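Local coordinates for glycine betaine/carnitine/choline ABC transporter (Staphylococcus aureus subsp. aureus Mu50, PDB 3O66), which probably captures osmoprotectants such as glycine betaine, carnitine or choline outside the membrane and delivers them to an ABC import system, at residues K88-A93 / F217-A222; A117-K122 / G200-Y205; S134-H139 / K208-D213; E160-K163 / D169-T172. All coordinates share one frame; numbering follows the deposited sequence. Where two conformers were deposited one is given.

In the fold
The two mixed sheets, with strand orders 2-1-3-5-4 and 3-2-4-1-5, indicate the two-lobed fold of substrate-binding proteins. Contact 1 lies where a crossing segment enters the lobe of strand 222-227, while contacts 2, 3 and 4 belong to the other lobe. Contacts 2 and 3 meet on neighbouring strands 116-120 and 208-209, their centres about 14 Å apart. Contact 4 is centred about 13 Å from the centre of contact 3, and the two touch through L136 CD1 and F170 CZ at 3.9 Å. Contact 1 is more distant, about 21 Å from contact 3 between centres, yet F217 N lies 3.0 Å from D212 OD2, a probable hydrogen bond between the 217-222 and 208-213 segments.

Contact 1: K88-A93 / F217-A222; sequences KKAMIA and FPPYAA
The puckered pyrrolidine ring of P219 enters this contact through one corner. Its CG atom lies 3.6 Å from CB of A90, and the adjoining P219 ring atom CD follows at 4.2 Å from the same A90 CB. The methyl of A90 therefore meets the CG-CD side of the ring. Earlier in the same segment, F217 lies against Y116 and F118.

A second touch is made by the selenomethionine M91. Its CG stands opposite the backbone N (chi1 -177°), and the chain then bends at both chi2 (56°) and chi3. These bends carry M91 CE, the terminal methyl, toward the crossing segment, where it reaches CB of A221 at 3.9 Å. Both A221 and P219 direct their CB atoms toward the helix, so two residues of the extended segment, separated by Y220, meet two consecutive residues of one helical turn. The CA atoms of A90 and P219 remain 7.1 Å apart, and no hydrogen bond crosses the gap. The 132 Å² buried between the segments thus comes from two alanine methyl groups, a proline ring and the end of M91.

Helix 71-76 borders the same place, since N71 touches M91 as well as P219. The segment is the later part of the connection from strand 208-209 of one sheet into strand 222-227 of the other, and Y220 pairs through its backbone with N114 in the earlier crossing. Two such adjacent crossings are characteristic of the hinge in type II periplasmic-binding-protein folds, here flanked by the start of helix 87-102.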
loop_
_atom_site.group_PDB
_atom_site.type_symbol
_atom_site.label_atom_id
_atom_site.label_comp_id
_atom_site.label_asym_id
_atom_site.label_seq_id
_atom_site.Cartn_x
_atom_site.Cartn_y
_atom_site.Cartn_z
ATOM N N LYS A 88 -14.517 -4.704 4.129
ATOM C CA LYS A 88 -15.062 -5.851 3.414
ATOM C C LYS A 88 -15.886 -5.491 2.172
ATOM O O LYS A 88 -15.693 -6.089 1.122
ATOM C CB LYS A 88 -15.849 -6.778 4.329
ATOM C CG LYS A 88 -14.993 -7.584 5.327
ATOM C CD LYS A 88 -15.828 -8.688 6.043
ATOM C CE LYS A 88 -17.015 -8.126 6.848
ATOM N NZ LYS A 88 -16.637 -7.121 7.907
ATOM N N LYS A 89 -16.797 -4.532 2.287
ATOM C CA LYS A 89 -17.673 -4.170 1.150
ATOM C C LYS A 89 -16.898 -3.426 0.044
ATOM O O LYS A 89 -17.232 -3.553 -1.138
ATOM C CB LYS A 89 -18.854 -3.328 1.624
ATOM C CG LYS A 89 -19.912 -4.109 2.410
ATOM C CD LYS A 89 -21.100 -3.184 2.694
ATOM C CE LYS A 89 -21.612 -3.316 4.107
ATOM N NZ LYS A 89 -22.967 -3.935 4.175
ATOM N N ALA A 90 -15.875 -2.658 0.433
ATOM C CA ALA A 90 -15.005 -2.010 -0.549
ATOM C C ALA A 90 -14.252 -3.055 -1.359
ATOM O O ALA A 90 -14.080 -2.894 -2.574
ATOM C CB ALA A 90 -13.990 -1.045 0.134
HETATM N N MSE A 91 -13.772 -4.104 -0.696
HETATM C CA MSE A 91 -12.988 -5.131 -1.403
HETATM C C MSE A 91 -13.889 -5.949 -2.333
HETATM O O MSE A 91 -13.521 -6.242 -3.470
HETATM C CB MSE A 91 -12.210 -6.048 -0.446
HETATM C CG MSE A 91 -11.331 -7.090 -1.191
HETATM SE SE MSE A 91 -10.063 -6.261 -2.455
HETATM C CE MSE A 91 -8.560 -6.247 -1.245
ATOM N N ILE A 92 -15.064 -6.323 -1.842
ATOM C CA ILE A 92 -16.036 -7.033 -2.670
ATOM C C ILE A 92 -16.399 -6.223 -3.934
ATOM O O ILE A 92 -16.433 -6.771 -5.052
ATOM C CB ILE A 92 -17.310 -7.406 -1.860
ATOM C CG1 ILE A 92 -16.982 -8.525 -0.857
ATOM C CG2 ILE A 92 -18.463 -7.842 -2.810
ATOM C CD1 ILE A 92 -18.026 -8.707 0.266
ATOM N N ALA A 93 -16.695 -4.937 -3.760
ATOM C CA ALA A 93 -17.012 -4.061 -4.902
ATOM C C ALA A 93 -15.835 -3.993 -5.881
ATOM O O ALA A 93 -16.033 -3.995 -7.079
ATOM C CB ALA A 93 -17.377 -2.652 -4.432
ATOM N N PHE A 217 -10.799 7.986 5.996
ATOM C CA PHE A 217 -10.205 7.515 4.757
ATOM C C PHE A 217 -10.798 6.199 4.296
ATOM O O PHE A 217 -11.137 5.330 5.125
ATOM C CB PHE A 217 -8.696 7.330 4.887
ATOM C CG PHE A 217 -7.946 8.581 5.289
ATOM C CD1 PHE A 217 -7.813 9.651 4.399
ATOM C CD2 PHE A 217 -7.315 8.658 6.537
ATOM C CE1 PHE A 217 -7.081 10.808 4.768
ATOM C CE2 PHE A 217 -6.605 9.815 6.921
ATOM C CZ PHE A 217 -6.487 10.878 6.025
ATOM N N PRO A 218 -10.911 6.022 2.970
ATOM C CA PRO A 218 -11.426 4.742 2.521
ATOM C C PRO A 218 -10.280 3.728 2.582
ATOM O O PRO A 218 -9.132 4.130 2.781
ATOM C CB PRO A 218 -11.877 5.029 1.080
ATOM C CG PRO A 218 -10.973 6.167 0.638
ATOM C CD PRO A 218 -10.740 6.990 1.865
ATOM N N PRO A 219 -10.587 2.428 2.441
ATOM C CA PRO A 219 -9.517 1.414 2.478
ATOM C C PRO A 219 -8.603 1.500 1.273
ATOM O O PRO A 219 -9.038 1.855 0.166
ATOM C CB PRO A 219 -10.259 0.073 2.420
ATOM C CG PRO A 219 -11.707 0.395 2.514
ATOM C CD PRO A 219 -11.935 1.847 2.322
ATOM N N TYR A 220 -7.347 1.164 1.507
ATOM C CA TYR A 220 -6.377 1.029 0.451
ATOM C C TYR A 220 -5.636 -0.286 0.689
ATOM O O TYR A 220 -4.391 -0.335 0.763
ATOM C CB TYR A 220 -5.419 2.230 0.494
ATOM C CG TYR A 220 -6.095 3.511 0.067
ATOM C CD1 TYR A 220 -6.668 4.372 1.010
ATOM C CD2 TYR A 220 -6.197 3.835 -1.274
ATOM C CE1 TYR A 220 -7.296 5.566 0.613
ATOM C CE2 TYR A 220 -6.818 5.018 -1.694
ATOM C CZ TYR A 220 -7.368 5.872 -0.746
ATOM O OH TYR A 220 -7.969 7.020 -1.147
ATOM N N ALA A 221 -6.416 -1.353 0.821
ATOM C CA ALA A 221 -5.839 -2.695 0.928
ATOM C C ALA A 221 -5.062 -3.006 -0.368
ATOM O O ALA A 221 -5.525 -2.723 -1.447
ATOM C CB ALA A 221 -6.931 -3.709 1.153
ATOM N N ALA A 222 -3.880 -3.580 -0.218
ATOM C CA ALA A 222 -2.986 -3.889 -1.343
ATOM C C ALA A 222 -3.139 -5.341 -1.785
ATOM O O ALA A 222 -3.154 -6.261 -0.920
ATOM C CB ALA A 222 -1.531 -3.640 -0.912
#

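Contact 2: A117-K122 / G200-Y205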
loop_
_atom_site.group_PDB
_atom_site.type_symbol
_atom_site.label_atom_id
_atom_site.label_comp_id
_atom_site.label_asym_id
_atom_site.label_seq_id
_atom_site.Cartn_x
_atom_site.Cartn_y
_atom_site.Cartn_z
ATOM N N ALA A 117 -2.331 8.093 6.947
ATOM C CA ALA A 117 -2.580 7.758 8.325
ATOM C C ALA A 117 -1.855 8.753 9.193
ATOM O O ALA A 117 -0.738 9.167 8.874
ATOM C CB ALA A 117 -2.061 6.320 8.633
ATOM N N PHE A 118 -2.472 9.097 10.315
ATOM C CA PHE A 118 -1.862 9.950 11.312
ATOM C C PHE A 118 -0.917 9.128 12.133
ATOM O O PHE A 118 -1.215 7.983 12.478
ATOM C CB PHE A 118 -2.914 10.602 12.220
ATOM C CG PHE A 118 -3.776 11.591 11.495
ATOM C CD1 PHE A 118 -3.343 12.899 11.319
ATOM C CD2 PHE A 118 -4.963 11.185 10.891
ATOM C CE1 PHE A 118 -4.125 13.818 10.610
ATOM C CE2 PHE A 118 -5.751 12.095 10.158
ATOM C CZ PHE A 118 -5.319 13.405 10.018
HETATM N N MSE A 119 0.225 9.718 12.462
HETATM C CA MSE A 119 1.273 8.982 13.164
HETATM C C MSE A 119 2.076 9.899 14.057
HETATM O O MSE A 119 2.154 11.129 13.817
HETATM C CB MSE A 119 2.172 8.191 12.213
HETATM C CG MSE A 119 2.847 9.079 11.152
HETATM SE SE MSE A 119 3.799 8.025 9.815
HETATM C CE MSE A 119 2.224 7.249 8.948
ATOM N N VAL A 120 2.622 9.293 15.109
ATOM C CA VAL A 120 3.351 10.014 16.159
ATOM C C VAL A 120 4.580 9.223 16.553
ATOM O O VAL A 120 4.709 8.044 16.164
ATOM C CB VAL A 120 2.463 10.276 17.402
ATOM C CG1 VAL A 120 1.261 11.116 17.016
ATOM C CG2 VAL A 120 2.051 8.932 18.155
ATOM N N THR A 121 5.471 9.815 17.338
ATOM C CA THR A 121 6.585 9.039 17.891
ATOM C C THR A 121 6.082 8.147 19.045
ATOM O O THR A 121 5.019 8.410 19.629
ATOM C CB THR A 121 7.674 9.913 18.497
ATOM O OG1 THR A 121 7.104 10.668 19.591
ATOM C CG2 THR A 121 8.352 10.864 17.425
ATOM N N LYS A 122 6.885 7.159 19.427
ATOM C CA LYS A 122 6.579 6.346 20.609
ATOM C C LYS A 122 6.517 7.172 21.895
ATOM O O LYS A 122 5.670 6.916 22.745
ATOM C CB LYS A 122 7.546 5.168 20.746
ATOM C CG LYS A 122 8.989 5.549 21.049
ATOM C CD LYS A 122 9.808 4.325 21.450
ATOM C CE LYS A 122 11.295 4.579 21.238
ATOM N NZ LYS A 122 11.509 5.215 19.908
ATOM N N GLY A 200 8.881 2.829 5.194
ATOM C CA GLY A 200 9.939 2.183 5.967
ATOM C C GLY A 200 10.422 2.957 7.191
ATOM O O GLY A 200 10.965 2.388 8.142
ATOM N N ARG A 201 10.275 4.267 7.172
ATOM C CA ARG A 201 10.752 5.046 8.308
ATOM C C ARG A 201 9.887 4.817 9.536
ATOM O O ARG A 201 10.312 5.086 10.672
ATOM C CB ARG A 201 10.931 6.529 7.943
ATOM C CG ARG A 201 12.172 6.732 7.052
ATOM C CD ARG A 201 12.128 8.047 6.299
ATOM N NE ARG A 201 11.087 8.042 5.257
ATOM C CZ ARG A 201 11.163 8.787 4.158
ATOM N NH1 ARG A 201 10.202 8.752 3.246
ATOM N NH2 ARG A 201 12.218 9.584 3.981
ATOM N N ILE A 202 8.683 4.293 9.324
ATOM C CA ILE A 202 7.853 3.914 10.469
ATOM C C ILE A 202 8.573 2.798 11.241
ATOM O O ILE A 202 8.582 2.794 12.471
ATOM C CB ILE A 202 6.449 3.448 10.028
ATOM C CG1 ILE A 202 5.651 4.637 9.445
ATOM C CG2 ILE A 202 5.722 2.838 11.198
ATOM C CD1 ILE A 202 4.420 4.222 8.638
ATOM N N ALA A 203 9.194 1.874 10.506
ATOM C CA ALA A 203 10.029 0.822 11.117
ATOM C C ALA A 203 11.372 1.403 11.587
ATOM O O ALA A 203 11.871 1.063 12.666
ATOM C CB ALA A 203 10.255 -0.382 10.121
ATOM N N ALA A 204 11.971 2.287 10.806
ATOM C CA ALA A 204 13.293 2.770 11.192
ATOM C C ALA A 204 13.257 3.594 12.479
ATOM O O ALA A 204 14.206 3.530 13.285
ATOM C CB ALA A 204 13.932 3.570 10.065
ATOM N N TYR A 205 12.165 4.344 12.672
ATOM C CA TYR A 205 12.052 5.291 13.781
ATOM C C TYR A 205 11.053 4.846 14.830
ATOM O O TYR A 205 10.760 5.599 15.772
ATOM C CB TYR A 205 11.648 6.676 13.274
ATOM C CG TYR A 205 12.547 7.234 12.212
ATOM C CD1 TYR A 205 13.876 6.808 12.088
ATOM C CD2 TYR A 205 12.094 8.230 11.361
ATOM C CE1 TYR A 205 14.705 7.322 11.116
ATOM C CE2 TYR A 205 12.922 8.765 10.381
ATOM C CZ TYR A 205 14.225 8.306 10.270
ATOM O OH TYR A 205 15.051 8.821 9.311
HETATM O O HOH W 1 9.191 6.915 17.749
#
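M119 and I202 meet with their side chains at about a right angle, the selenomethionine end of M119 lying across the CG1-CD1 arm of the isoleucine. CE of M119 is 3.8 Å from CD1 of I202, and M119 SE lies 3.9 Å from I202 CG1. The selenium is thus set beside the middle of the arm while the methyl meets its end. M119 points its CB toward the helix, with CG between the backbone N and the carbonyl carbon (chi1 58°); an extended chi2 and a bend at chi3 complete the approach. V209 touches I202 too, and Y182 and L185 of helix 181-186 touch M119, joining the strand to two helices.

Further along, the two chain segments are linked by a water. It accepts from K122 N at 2.9 Å and donates to Y205 O at 2.8 Å. K122 N belongs to the first turn of the helix that T121 caps through T124 N, whereas Y205 follows the end of helix 200-204. The hydroxyl of Y205 turns to D183 instead.

Chemically, the buried M119-I202 packing has no polar component, while the water bridges K122 N and Y205 O by accepting from the first and donating to the second.

Contact 3: S134-H139 / K208-D213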
loop_
_atom_site.group_PDB
_atom_site.type_symbol
_atom_site.label_atom_id
_atom_site.label_comp_id
_atom_site.label_asym_id
_atom_site.label_seq_id
_atom_site.Cartn_x
_atom_site.Cartn_y
_atom_site.Cartn_z
ATOM N N SER A 134 -9.080 9.678 17.115
ATOM C CA SER A 134 -9.889 10.360 18.148
ATOM C C SER A 134 -9.110 10.633 19.469
ATOM O O SER A 134 -9.372 11.613 20.137
ATOM C CB SER A 134 -11.204 9.610 18.409
ATOM O OG SER A 134 -12.063 9.677 17.265
ATOM N N ASP A 135 -8.152 9.780 19.838
ATOM C CA ASP A 135 -7.351 10.016 21.058
ATOM C C ASP A 135 -6.617 11.367 21.033
ATOM O O ASP A 135 -6.251 11.918 22.080
ATOM C CB ASP A 135 -6.374 8.873 21.295
ATOM C CG ASP A 135 -7.060 7.584 21.682
ATOM O OD1 ASP A 135 -8.171 7.625 22.252
ATOM O OD2 ASP A 135 -6.482 6.509 21.426
ATOM N N LEU A 136 -6.426 11.929 19.846
ATOM C CA LEU A 136 -5.813 13.252 19.724
ATOM C C LEU A 136 -6.710 14.408 20.192
ATOM O O LEU A 136 -6.194 15.496 20.488
ATOM C CB LEU A 136 -5.405 13.520 18.275
ATOM C CG LEU A 136 -4.324 12.623 17.680
ATOM C CD1 LEU A 136 -4.256 12.814 16.167
ATOM C CD2 LEU A 136 -2.970 12.905 18.320
ATOM N N ALA A 137 -8.029 14.185 20.246
ATOM C CA ALA A 137 -9.003 15.272 20.454
ATOM C C ALA A 137 -8.648 16.239 21.587
ATOM O O ALA A 137 -8.682 17.455 21.382
ATOM C CB ALA A 137 -10.407 14.737 20.649
ATOM N N LYS A 138 -8.318 15.709 22.770
ATOM C CA LYS A 138 -8.090 16.568 23.965
ATOM C C LYS A 138 -6.842 17.440 23.824
ATOM O O LYS A 138 -6.700 18.457 24.514
ATOM C CB LYS A 138 -7.876 15.730 25.225
ATOM C CG LYS A 138 -9.095 15.185 25.915
ATOM C CD LYS A 138 -8.632 14.452 27.189
ATOM C CE LYS A 138 -9.665 13.467 27.682
ATOM N NZ LYS A 138 -10.744 14.194 28.374
ATOM N N HIS A 139 -5.934 17.016 22.955
ATOM C CA HIS A 139 -4.557 17.505 22.974
ATOM C C HIS A 139 -4.180 18.286 21.739
ATOM O O HIS A 139 -3.129 18.947 21.714
ATOM C CB HIS A 139 -3.596 16.318 23.101
ATOM C CG HIS A 139 -3.941 15.394 24.227
ATOM N ND1 HIS A 139 -3.915 15.793 25.545
ATOM C CD2 HIS A 139 -4.342 14.099 24.232
ATOM C CE1 HIS A 139 -4.280 14.783 26.318
ATOM N NE2 HIS A 139 -4.548 13.744 25.545
ATOM N N LYS A 208 4.417 5.329 15.775
ATOM C CA LYS A 208 3.140 4.736 16.136
ATOM C C LYS A 208 2.074 5.248 15.169
ATOM O O LYS A 208 1.787 6.441 15.108
ATOM C CB LYS A 208 2.768 5.096 17.589
ATOM C CG LYS A 208 1.291 4.762 17.967
ATOM C CD LYS A 208 1.119 3.286 18.374
ATOM C CE LYS A 208 -0.378 2.966 18.599
ATOM N NZ LYS A 208 -0.527 1.507 18.692
ATOM N N VAL A 209 1.509 4.351 14.380
ATOM C CA VAL A 209 0.450 4.739 13.424
ATOM C C VAL A 209 -0.867 4.642 14.153
ATOM O O VAL A 209 -1.126 3.612 14.799
ATOM C CB VAL A 209 0.469 3.816 12.226
ATOM C CG1 VAL A 209 -0.670 4.209 11.211
ATOM C CG2 VAL A 209 1.877 3.857 11.583
ATOM N N LEU A 210 -1.694 5.691 14.068
ATOM C CA LEU A 210 -2.971 5.723 14.786
ATOM C C LEU A 210 -4.107 5.134 13.953
ATOM O O LEU A 210 -4.130 5.294 12.732
ATOM C CB LEU A 210 -3.311 7.170 15.200
ATOM C CG LEU A 210 -2.273 7.858 16.122
ATOM C CD1 LEU A 210 -2.713 9.291 16.398
ATOM C CD2 LEU A 210 -2.149 7.082 17.439
ATOM N N LYS A 211 -5.034 4.436 14.616
ATOM C CA LYS A 211 -6.180 3.843 13.928
ATOM C C LYS A 211 -7.177 4.933 13.544
ATOM O O LYS A 211 -7.495 5.811 14.360
ATOM C CB LYS A 211 -6.859 2.762 14.805
ATOM C CG LYS A 211 -5.997 1.512 14.973
ATOM C CD LYS A 211 -6.639 0.412 15.835
ATOM C CE LYS A 211 -6.812 0.835 17.292
ATOM N NZ LYS A 211 -7.353 -0.288 18.146
ATOM N N ASP A 212 -7.614 4.902 12.288
ATOM C CA ASP A 212 -8.651 5.822 11.751
ATOM C C ASP A 212 -10.026 5.267 12.190
ATOM O O ASP A 212 -10.742 4.601 11.421
ATOM C CB ASP A 212 -8.480 5.877 10.227
ATOM C CG ASP A 212 -9.515 6.742 9.500
ATOM O OD1 ASP A 212 -10.235 7.613 10.084
ATOM O OD2 ASP A 212 -9.583 6.535 8.265
ATOM N N ASP A 213 -10.378 5.550 13.441
ATOM C CA ASP A 213 -11.552 4.943 14.077
ATOM C C ASP A 213 -12.882 5.387 13.465
ATOM O O ASP A 213 -13.881 4.675 13.591
ATOM C CB ASP A 213 -11.559 5.237 15.581
ATOM C CG ASP A 213 -11.472 6.736 15.878
ATOM O OD1 ASP A 213 -10.351 7.292 15.814
ATOM O OD2 ASP A 213 -12.534 7.360 16.156
#
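The hydroxyl OG of S134 donates to OD2 of D213 at 2.6 Å, the shortest polar bond between the two segments. Beside it, S134 N donates to D213 OD1 at 3.0 Å, nearly straight at 168°. Each oxygen is met on its syn side, the donors standing 16° (OG) and 20° (N) out of the carboxylate plane. The serine's first torsion keeps OG next to its own backbone N, which lets a single residue present both donors to a single carboxylate. Y166 of helix 159-166 touches both partners.

The contact also has an apolar half. CD1 of L210 approaches the branch point of L136, lying 3.9 Å from both CG and CD1 of that residue. L130 touches both leucines from the preceding loop. Backbone bonds from K211 to E131 and V133 add a further tie between the 208-213 segment and the residues leading into the short 3-10 turn 134-136.

Two bonds to different oxygens fix the rotation of the D213 carboxylate as well as its position. Two donors, one on each oxygen, would probably stabilise the ionised form, while the buried leucines supply a neighbouring patch without polar demands.

Contact 4: E160-K163 / D169-T172; sequences EGFK and DFGT
Helix 159-166 and the loop that leads from it into edge strand 172-176 form an alpha-to-beta connection of the lobe's sheet, and here the loop folds back against the helix it has just left. F162 and F170 provide the buried part. Their CE2 atoms meet at 4.0 Å, and the side chains run at about a right angle to each other. CE2 of F162 arrives at the edge of the F170 ring, near its plane. With CG of F162 opposite the backbone N (chi1 161°), its ring is carried from the helix toward the loop; it also meets the rings of F118 and Y166, whereas F170 rests on L136 and L145.

Nearer the surface, the aliphatic part of K163 lies obliquely against D169. K163 CD is 3.6 Å from D169 CB, and K163 CG is 4.0 Å from that same CB. A bend at chi3 (-78°) then turns the lysine end toward E160, one helical turn earlier, where K163 NZ forms a salt bridge to E160 OE2 of 3.0 Å. The amine approaches from above the carboxylate plane, 35° out of it.

K163 NZ also stands 4.9 Å from D169 OD2, too far for a salt bridge. The lysine therefore divides its roles: its methylenes pack across to the loop, its ammonium pairs within the helix, and the second acid may add a mild long-range attraction.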
loop_
_atom_site.group_PDB
_atom_site.type_symbol
_atom_site.label_atom_id
_atom_site.label_comp_id
_atom_site.label_asym_id
_atom_site.label_seq_id
_atom_site.Cartn_x
_atom_site.Cartn_y
_atom_site.Cartn_z
ATOM N N GLU A 160 -10.153 20.267 5.778
ATOM C CA GLU A 160 -11.446 20.831 6.193
ATOM C C GLU A 160 -12.439 19.734 6.534
ATOM O O GLU A 160 -13.093 19.798 7.566
ATOM C CB GLU A 160 -12.046 21.810 5.159
ATOM C CG GLU A 160 -11.241 23.103 4.979
ATOM C CD GLU A 160 -11.048 23.903 6.281
ATOM O OE1 GLU A 160 -12.032 24.112 7.030
ATOM O OE2 GLU A 160 -9.901 24.330 6.552
ATOM N N GLY A 161 -12.512 18.718 5.675
ATOM C CA GLY A 161 -13.390 17.578 5.891
ATOM C C GLY A 161 -12.997 16.764 7.110
ATOM O O GLY A 161 -13.861 16.267 7.820
ATOM N N PHE A 162 -11.691 16.636 7.356
ATOM C CA PHE A 162 -11.192 15.906 8.517
ATOM C C PHE A 162 -11.600 16.593 9.817
ATOM O O PHE A 162 -11.998 15.920 10.769
ATOM C CB PHE A 162 -9.661 15.741 8.465
ATOM C CG PHE A 162 -9.045 15.412 9.804
ATOM C CD1 PHE A 162 -8.870 14.087 10.203
ATOM C CD2 PHE A 162 -8.664 16.430 10.682
ATOM C CE1 PHE A 162 -8.326 13.790 11.459
ATOM C CE2 PHE A 162 -8.109 16.144 11.939
ATOM C CZ PHE A 162 -7.946 14.825 12.325
ATOM N N LYS A 163 -11.478 17.922 9.851
ATOM C CA LYS A 163 -11.854 18.725 11.028
ATOM C C LYS A 163 -13.344 18.587 11.339
ATOM O O LYS A 163 -13.732 18.486 12.503
ATOM C CB LYS A 163 -11.504 20.212 10.833
ATOM C CG LYS A 163 -10.009 20.519 10.857
ATOM C CD LYS A 163 -9.747 22.014 10.840
ATOM C CE LYS A 163 -9.904 22.619 9.460
ATOM N NZ LYS A 163 -9.651 24.081 9.522
ATOM N N ASP A 169 -9.112 20.379 15.892
ATOM C CA ASP A 169 -8.086 20.896 15.004
ATOM C C ASP A 169 -6.751 21.091 15.706
ATOM O O ASP A 169 -6.637 20.905 16.921
ATOM C CB ASP A 169 -8.573 22.120 14.190
ATOM C CG ASP A 169 -8.480 23.439 14.938
ATOM O OD1 ASP A 169 -8.428 23.457 16.185
ATOM O OD2 ASP A 169 -8.476 24.492 14.240
ATOM N N PHE A 170 -5.738 21.410 14.931
ATOM C CA PHE A 170 -4.406 21.437 15.462
ATOM C C PHE A 170 -3.937 22.837 15.775
ATOM O O PHE A 170 -4.364 23.805 15.141
ATOM C CB PHE A 170 -3.466 20.710 14.511
ATOM C CG PHE A 170 -3.614 19.221 14.566
ATOM C CD1 PHE A 170 -2.850 18.469 15.465
ATOM C CD2 PHE A 170 -4.542 18.572 13.763
ATOM C CE1 PHE A 170 -2.995 17.097 15.533
ATOM C CE2 PHE A 170 -4.694 17.201 13.830
ATOM C CZ PHE A 170 -3.924 16.465 14.706
ATOM N N GLY A 171 -3.046 22.946 16.759
ATOM C CA GLY A 171 -2.523 24.248 17.182
ATOM C C GLY A 171 -1.741 24.911 16.069
ATOM O O GLY A 171 -1.851 26.119 15.866
ATOM N N THR A 172 -0.950 24.099 15.370
ATOM C CA THR A 172 -0.167 24.509 14.208
ATOM C C THR A 172 -0.347 23.456 13.117
ATOM O O THR A 172 -0.373 22.261 13.410
ATOM C CB THR A 172 1.338 24.595 14.567
ATOM O OG1 THR A 172 1.489 25.462 15.702
ATOM C CG2 THR A 172 2.194 25.136 13.365
#